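Local coordinates for choline binding protein PCPA (Streptococcus pneumoniae, PDB 4CP6), which is a choline-binding, leucine-rich repeat protein and vaccine antigen of the pneumococcus, probably held at the cell surface through choline of the cell wall, at residues A[359-364]-A[384-389]; A[310-315]-A[333-338]. All blocks are in the same frame, centred on the assembly; numbering follows the deposited sequence.

Contact 1: A[359-364]-A[384-389]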
loop_
_atom_site.group_PDB
_atom_site.type_symbol
_atom_site.label_atom_id
_atom_site.label_comp_id
_atom_site.label_asym_id
_atom_site.label_seq_id
_atom_site.Cartn_x
_atom_site.Cartn_y
_atom_site.Cartn_z
ATOM N N GLY A 359 13.317 -18.470 -8.081
ATOM C CA GLY A 359 13.929 -17.889 -6.894
ATOM C C GLY A 359 14.486 -18.902 -5.923
ATOM O O GLY A 359 14.741 -20.049 -6.282
ATOM N N VAL A 360 14.704 -18.474 -4.678
ATOM C CA VAL A 360 15.302 -19.363 -3.677
ATOM C C VAL A 360 14.326 -20.481 -3.338
ATOM O O VAL A 360 13.219 -20.220 -2.855
ATOM C CB VAL A 360 15.797 -18.578 -2.428
ATOM C CG1 VAL A 360 16.267 -19.537 -1.341
ATOM C CG2 VAL A 360 16.928 -17.621 -2.808
ATOM N N LEU A 361 14.743 -21.726 -3.571
ATOM C CA LEU A 361 13.924 -22.911 -3.352
ATOM C C LEU A 361 14.804 -24.023 -2.764
ATOM O O LEU A 361 14.721 -25.177 -3.178
ATOM C CB LEU A 361 13.279 -23.365 -4.701
ATOM C CG LEU A 361 12.273 -22.385 -5.311
ATOM C CD1 LEU A 361 11.997 -22.722 -6.754
ATOM C CD2 LEU A 361 10.967 -22.341 -4.483
ATOM N N ASP A 362 15.567 -23.664 -1.734
ATOM C CA ASP A 362 16.551 -24.558 -1.117
ATOM C C ASP A 362 16.033 -25.877 -0.596
ATOM O O ASP A 362 16.774 -26.872 -0.588
ATOM C CB ASP A 362 17.272 -23.830 0.020
ATOM C CG ASP A 362 18.222 -22.734 -0.428
ATOM O OD1 ASP A 362 18.518 -22.656 -1.639
ATOM O OD2 ASP A 362 18.679 -21.961 0.436
ATOM N N SER A 363 14.784 -25.910 -0.136
ATOM C CA SER A 363 14.216 -27.103 0.481
ATOM C C SER A 363 13.321 -27.910 -0.450
ATOM O O SER A 363 12.771 -28.936 -0.045
ATOM C CB SER A 363 13.432 -26.717 1.733
ATOM O OG SER A 363 14.186 -25.941 2.646
ATOM N N LEU A 364 13.115 -27.415 -1.720
ATOM C CA LEU A 364 12.155 -28.041 -2.595
ATOM C C LEU A 364 12.600 -29.406 -3.008
ATOM O O LEU A 364 13.593 -29.535 -3.732
ATOM C CB LEU A 364 11.796 -27.138 -3.805
ATOM C CG LEU A 364 10.647 -27.608 -4.693
ATOM C CD1 LEU A 364 9.352 -27.858 -3.902
ATOM C CD2 LEU A 364 10.403 -26.608 -5.827
ATOM N N ALA A 384 12.394 -22.303 -13.016
ATOM C CA ALA A 384 13.794 -21.971 -12.828
ATOM C C ALA A 384 14.075 -22.495 -11.434
ATOM O O ALA A 384 13.930 -21.785 -10.418
ATOM C CB ALA A 384 14.043 -20.473 -12.926
ATOM N N ILE A 385 14.347 -23.805 -11.374
ATOM C CA ILE A 385 14.430 -24.519 -10.109
ATOM C C ILE A 385 15.700 -25.363 -9.993
ATOM O O ILE A 385 16.330 -25.679 -11.014
ATOM C CB ILE A 385 13.177 -25.434 -9.961
ATOM C CG1 ILE A 385 13.114 -26.541 -11.052
ATOM C CG2 ILE A 385 11.877 -24.599 -9.946
ATOM C CD1 ILE A 385 12.010 -27.598 -10.815
ATOM N N PRO A 386 16.058 -25.810 -8.770
ATOM C CA PRO A 386 17.232 -26.687 -8.635
ATOM C C PRO A 386 17.029 -28.004 -9.391
ATOM O O PRO A 386 15.910 -28.559 -9.457
ATOM C CB PRO A 386 17.324 -26.907 -7.126
ATOM C CG PRO A 386 16.646 -25.678 -6.524
ATOM C CD PRO A 386 15.473 -25.488 -7.449
ATOM N N GLU A 387 18.126 -28.539 -9.967
ATOM C CA GLU A 387 18.056 -29.802 -10.692
ATOM C C GLU A 387 17.688 -30.978 -9.783
ATOM O O GLU A 387 17.252 -32.025 -10.270
ATOM C CB GLU A 387 19.367 -30.056 -11.434
ATOM C CG GLU A 387 19.304 -31.240 -12.376
ATOM C CD GLU A 387 20.503 -31.273 -13.294
ATOM O OE1 GLU A 387 21.542 -31.827 -12.873
ATOM O OE2 GLU A 387 20.442 -30.646 -14.376
ATOM N N THR A 388 17.870 -30.804 -8.455
ATOM C CA THR A 388 17.559 -31.874 -7.495
ATOM C C THR A 388 16.062 -32.064 -7.247
ATOM O O THR A 388 15.660 -33.064 -6.648
ATOM C CB THR A 388 18.257 -31.593 -6.188
ATOM O OG1 THR A 388 17.966 -30.251 -5.805
ATOM C CG2 THR A 388 19.758 -31.811 -6.289
ATOM N N VAL A 389 15.224 -31.109 -7.668
ATOM C CA VAL A 389 13.791 -31.264 -7.456
ATOM C C VAL A 389 13.303 -32.457 -8.282
ATOM O O VAL A 389 13.658 -32.581 -9.456
ATOM C CB VAL A 389 13.022 -29.975 -7.858
ATOM C CG1 VAL A 389 11.509 -30.161 -7.675
ATOM C CG2 VAL A 389 13.498 -28.767 -7.047
HETATM O O HOH W 1 15.508 -21.929 -8.069
HETATM O O HOH W 2 15.412 -18.967 -10.125
HETATM O O HOH W 3 15.911 -30.578 -4.059
#
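The ring of Pro386 meets Leu361 through two of its carbons: CD lies 4.1 Å from Leu361 CB, and CG comes within 3.9 Å of Leu361 O. Farther along the same leucine, CD1 packs against the branch methyl of Ile385, Leu361 CD1 to Ile385 CG2 being 3.7 Å, and the two side chains cross obliquely. Leu364 and Val389 form the other apolar pair. With CG anti to the backbone N (chi1 -172°), Leu364 sets that carbon against both methyls of the valine, 3.9 Å from Val389 CG2 and 4.0 Å from Val389 CG1. Val389 CG2 also reaches the leucine main chain, 3.4 Å from Leu364 O.

The two segments belong to successive coils of the leucine-rich repeat solenoid, where each leads into a strand of the same parallel sheet, 366-369 and 390-393. Each makes a type I turn just before its strand, Leu361 to Leu364 in one coil and Pro386 to Val389 in the next, closed by Leu364 N to Leu361 O and by Val389 N to Pro386 O. Ile385 and Val389 both pack on Ile367 as well.

Water joins polar backbone atoms of the two segments. One molecule donates to two carbonyls at once, at 2.7 Å from Gly359 O and 2.8 Å from Ala384 O. A second accepts from Gly359 N and donates to Ala384 O, which therefore receives two water bonds. At the far end a third donates to Leu364 O and also bonds to Thr388 OG1. Direct contact between the two segments is thus mainly apolar, with the carbonyls of Leu361 and Leu364 also against side-chain carbons, while Gly359 and Ala384, and Leu364 O and Thr388 OG1, are joined through water.

Contact 2: A[310-315]-A[333-338]; sequences AFYGNL and VMNGLP
Phe311 and Tyr312 pair with Met334 and Asn335 as short parallel strands on adjacent coils of a leucine-rich repeat solenoid, and the two backbones keep step from Ala310 beside Val333 to Leu315 beside Pro338. The ladder starts with Phe311 N donating to Val333 O at 3.2 Å, and Asn335 N then returns a bond to Phe311 O at 2.9 Å. Next comes Gly313 N, which donates to Asn335 O at 3.2 Å and also makes a weak, strongly bent bond to Gly336 O. Asn335 O, the acceptor of Gly313 N, also takes a CA-H...O contact from Tyr312 CA at 3.1 Å.

On one face of the pairing, Phe311 and Met334 turn into the buried interior, with Phe311 CB 4.1 Å from Met334 CG. Both side chains also pack on Leu320, and the Phe311 ring meets that of Phe288 one coil back. Farther along the chain, Leu337 and Asn314 lie side by side, with Leu337 CD2 against Asn314 CB.

The other face carries Tyr312 and Asn335, which lie side by side and point the same way, each with CG anti to its backbone N (chi1 179° for Tyr312). Asn335 O lies in the plane of the tyrosine ring at its edge. The ring and amide planes are 67° apart, and Asn335 OD1 approaches Tyr312 CE1 at 3.5 Å. The amide is held from the next coil, where Asn335 ND2 is hydrogen-bonded to Ser358 OG. Past the strands, Leu315 CD2 rests 3.9 Å from Pro338 CG.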
loop_
_atom_site.group_PDB
_atom_site.type_symbol
_atom_site.label_atom_id
_atom_site.label_comp_id
_atom_site.label_asym_id
_atom_site.label_seq_id
_atom_site.Cartn_x
_atom_site.Cartn_y
_atom_site.Cartn_z
ATOM N N ALA A 310 2.032 -13.459 -5.432
ATOM C CA ALA A 310 1.182 -13.690 -4.256
ATOM C C ALA A 310 1.974 -14.462 -3.174
ATOM O O ALA A 310 1.798 -14.207 -1.987
ATOM C CB ALA A 310 -0.056 -14.495 -4.655
ATOM N N PHE A 311 2.818 -15.416 -3.596
ATOM C CA PHE A 311 3.674 -16.210 -2.722
ATOM C C PHE A 311 5.092 -15.761 -3.003
ATOM O O PHE A 311 5.693 -16.177 -3.996
ATOM C CB PHE A 311 3.488 -17.711 -2.994
ATOM C CG PHE A 311 2.092 -18.173 -2.656
ATOM C CD1 PHE A 311 1.718 -18.387 -1.335
ATOM C CD2 PHE A 311 1.168 -18.410 -3.652
ATOM C CE1 PHE A 311 0.432 -18.839 -1.021
ATOM C CE2 PHE A 311 -0.131 -18.844 -3.332
ATOM C CZ PHE A 311 -0.471 -19.071 -2.022
ATOM N N TYR A 312 5.612 -14.879 -2.163
ATOM C CA TYR A 312 6.907 -14.244 -2.403
ATOM C C TYR A 312 7.570 -13.984 -1.084
ATOM O O TYR A 312 7.051 -13.240 -0.268
ATOM C CB TYR A 312 6.632 -12.910 -3.110
ATOM C CG TYR A 312 7.816 -12.038 -3.449
ATOM C CD1 TYR A 312 9.024 -12.593 -3.866
ATOM C CD2 TYR A 312 7.697 -10.649 -3.462
ATOM C CE1 TYR A 312 10.076 -11.790 -4.302
ATOM C CE2 TYR A 312 8.751 -9.834 -3.873
ATOM C CZ TYR A 312 9.942 -10.411 -4.285
ATOM O OH TYR A 312 10.994 -9.613 -4.714
ATOM N N GLY A 313 8.715 -14.602 -0.859
ATOM C CA GLY A 313 9.439 -14.372 0.390
ATOM C C GLY A 313 8.780 -14.984 1.611
ATOM O O GLY A 313 8.985 -14.506 2.742
ATOM N N ASN A 314 7.980 -16.045 1.422
ATOM C CA ASN A 314 7.359 -16.746 2.546
ATOM C C ASN A 314 8.407 -17.696 3.144
ATOM O O ASN A 314 8.488 -18.878 2.783
ATOM C CB ASN A 314 6.131 -17.490 2.109
ATOM C CG ASN A 314 5.101 -16.530 1.584
ATOM O OD1 ASN A 314 4.516 -15.726 2.353
ATOM N ND2 ASN A 314 4.882 -16.563 0.308
ATOM N N LEU A 315 9.204 -17.131 4.074
ATOM C CA LEU A 315 10.389 -17.792 4.639
ATOM C C LEU A 315 10.115 -19.114 5.345
ATOM O O LEU A 315 11.043 -19.940 5.434
ATOM C CB LEU A 315 11.130 -16.841 5.574
ATOM C CG LEU A 315 11.587 -15.497 5.005
ATOM C CD1 LEU A 315 12.402 -14.719 6.052
ATOM C CD2 LEU A 315 12.415 -15.670 3.718
ATOM N N VAL A 333 4.206 -16.044 -9.883
ATOM C CA VAL A 333 3.230 -16.299 -8.845
ATOM C C VAL A 333 3.879 -16.879 -7.584
ATOM O O VAL A 333 3.394 -16.604 -6.479
ATOM C CB VAL A 333 2.063 -17.145 -9.376
ATOM C CG1 VAL A 333 2.540 -18.521 -9.847
ATOM C CG2 VAL A 333 0.980 -17.280 -8.314
ATOM N N MET A 334 4.954 -17.703 -7.742
ATOM C CA MET A 334 5.662 -18.299 -6.596
ATOM C C MET A 334 7.140 -18.002 -6.740
ATOM O O MET A 334 7.795 -18.482 -7.687
ATOM C CB MET A 334 5.445 -19.815 -6.531
ATOM C CG MET A 334 3.995 -20.211 -6.229
ATOM S SD MET A 334 3.714 -21.993 -6.468
ATOM C CE MET A 334 3.705 -22.086 -8.283
ATOM N N ASN A 335 7.690 -17.252 -5.805
ATOM C CA ASN A 335 9.113 -16.934 -5.896
ATOM C C ASN A 335 9.679 -16.780 -4.483
ATOM O O ASN A 335 9.105 -16.059 -3.655
ATOM C CB ASN A 335 9.357 -15.644 -6.720
ATOM C CG ASN A 335 10.815 -15.205 -6.751
ATOM O OD1 ASN A 335 11.338 -14.679 -5.762
ATOM N ND2 ASN A 335 11.520 -15.445 -7.856
ATOM N N GLY A 336 10.837 -17.372 -4.230
ATOM C CA GLY A 336 11.544 -17.158 -2.963
ATOM C C GLY A 336 10.838 -17.782 -1.781
ATOM O O GLY A 336 10.289 -17.076 -0.908
ATOM N N LEU A 337 10.815 -19.113 -1.780
ATOM C CA LEU A 337 10.115 -19.951 -0.784
ATOM C C LEU A 337 11.129 -20.965 -0.250
ATOM O O LEU A 337 11.146 -22.118 -0.668
ATOM C CB LEU A 337 8.911 -20.636 -1.447
ATOM C CG LEU A 337 7.938 -19.656 -2.187
ATOM C CD1 LEU A 337 6.948 -20.361 -3.032
ATOM C CD2 LEU A 337 7.265 -18.680 -1.215
ATOM N N PRO A 338 12.046 -20.461 0.625
ATOM C CA PRO A 338 13.210 -21.283 0.994
ATOM C C PRO A 338 12.965 -22.524 1.832
ATOM O O PRO A 338 13.890 -23.360 1.932
ATOM C CB PRO A 338 14.114 -20.313 1.722
ATOM C CG PRO A 338 13.192 -19.223 2.259
ATOM C CD PRO A 338 12.153 -19.085 1.163
#

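Contact 2 precedes contact 1 along the chain, and their centres are about 12 Å apart on the same side of the chain's centre. Contact 2 joins the coils of 310-315 and 333-338, and contact 1 the next two. They also sit at different places on the coil: contact 2 lies on strands of a three-stranded parallel sheet that ends at 357-358, contact 1 in the loops beyond that end strand. The segments 333-338 and 359-364 join them directly: Val360 O lies 2.9 Å from Leu337 N and Ser363 OG lies 2.7 Å from Pro338 O, both probable hydrogen bonds, while Val360 CG1 packs 3.8 Å from Pro338 CB.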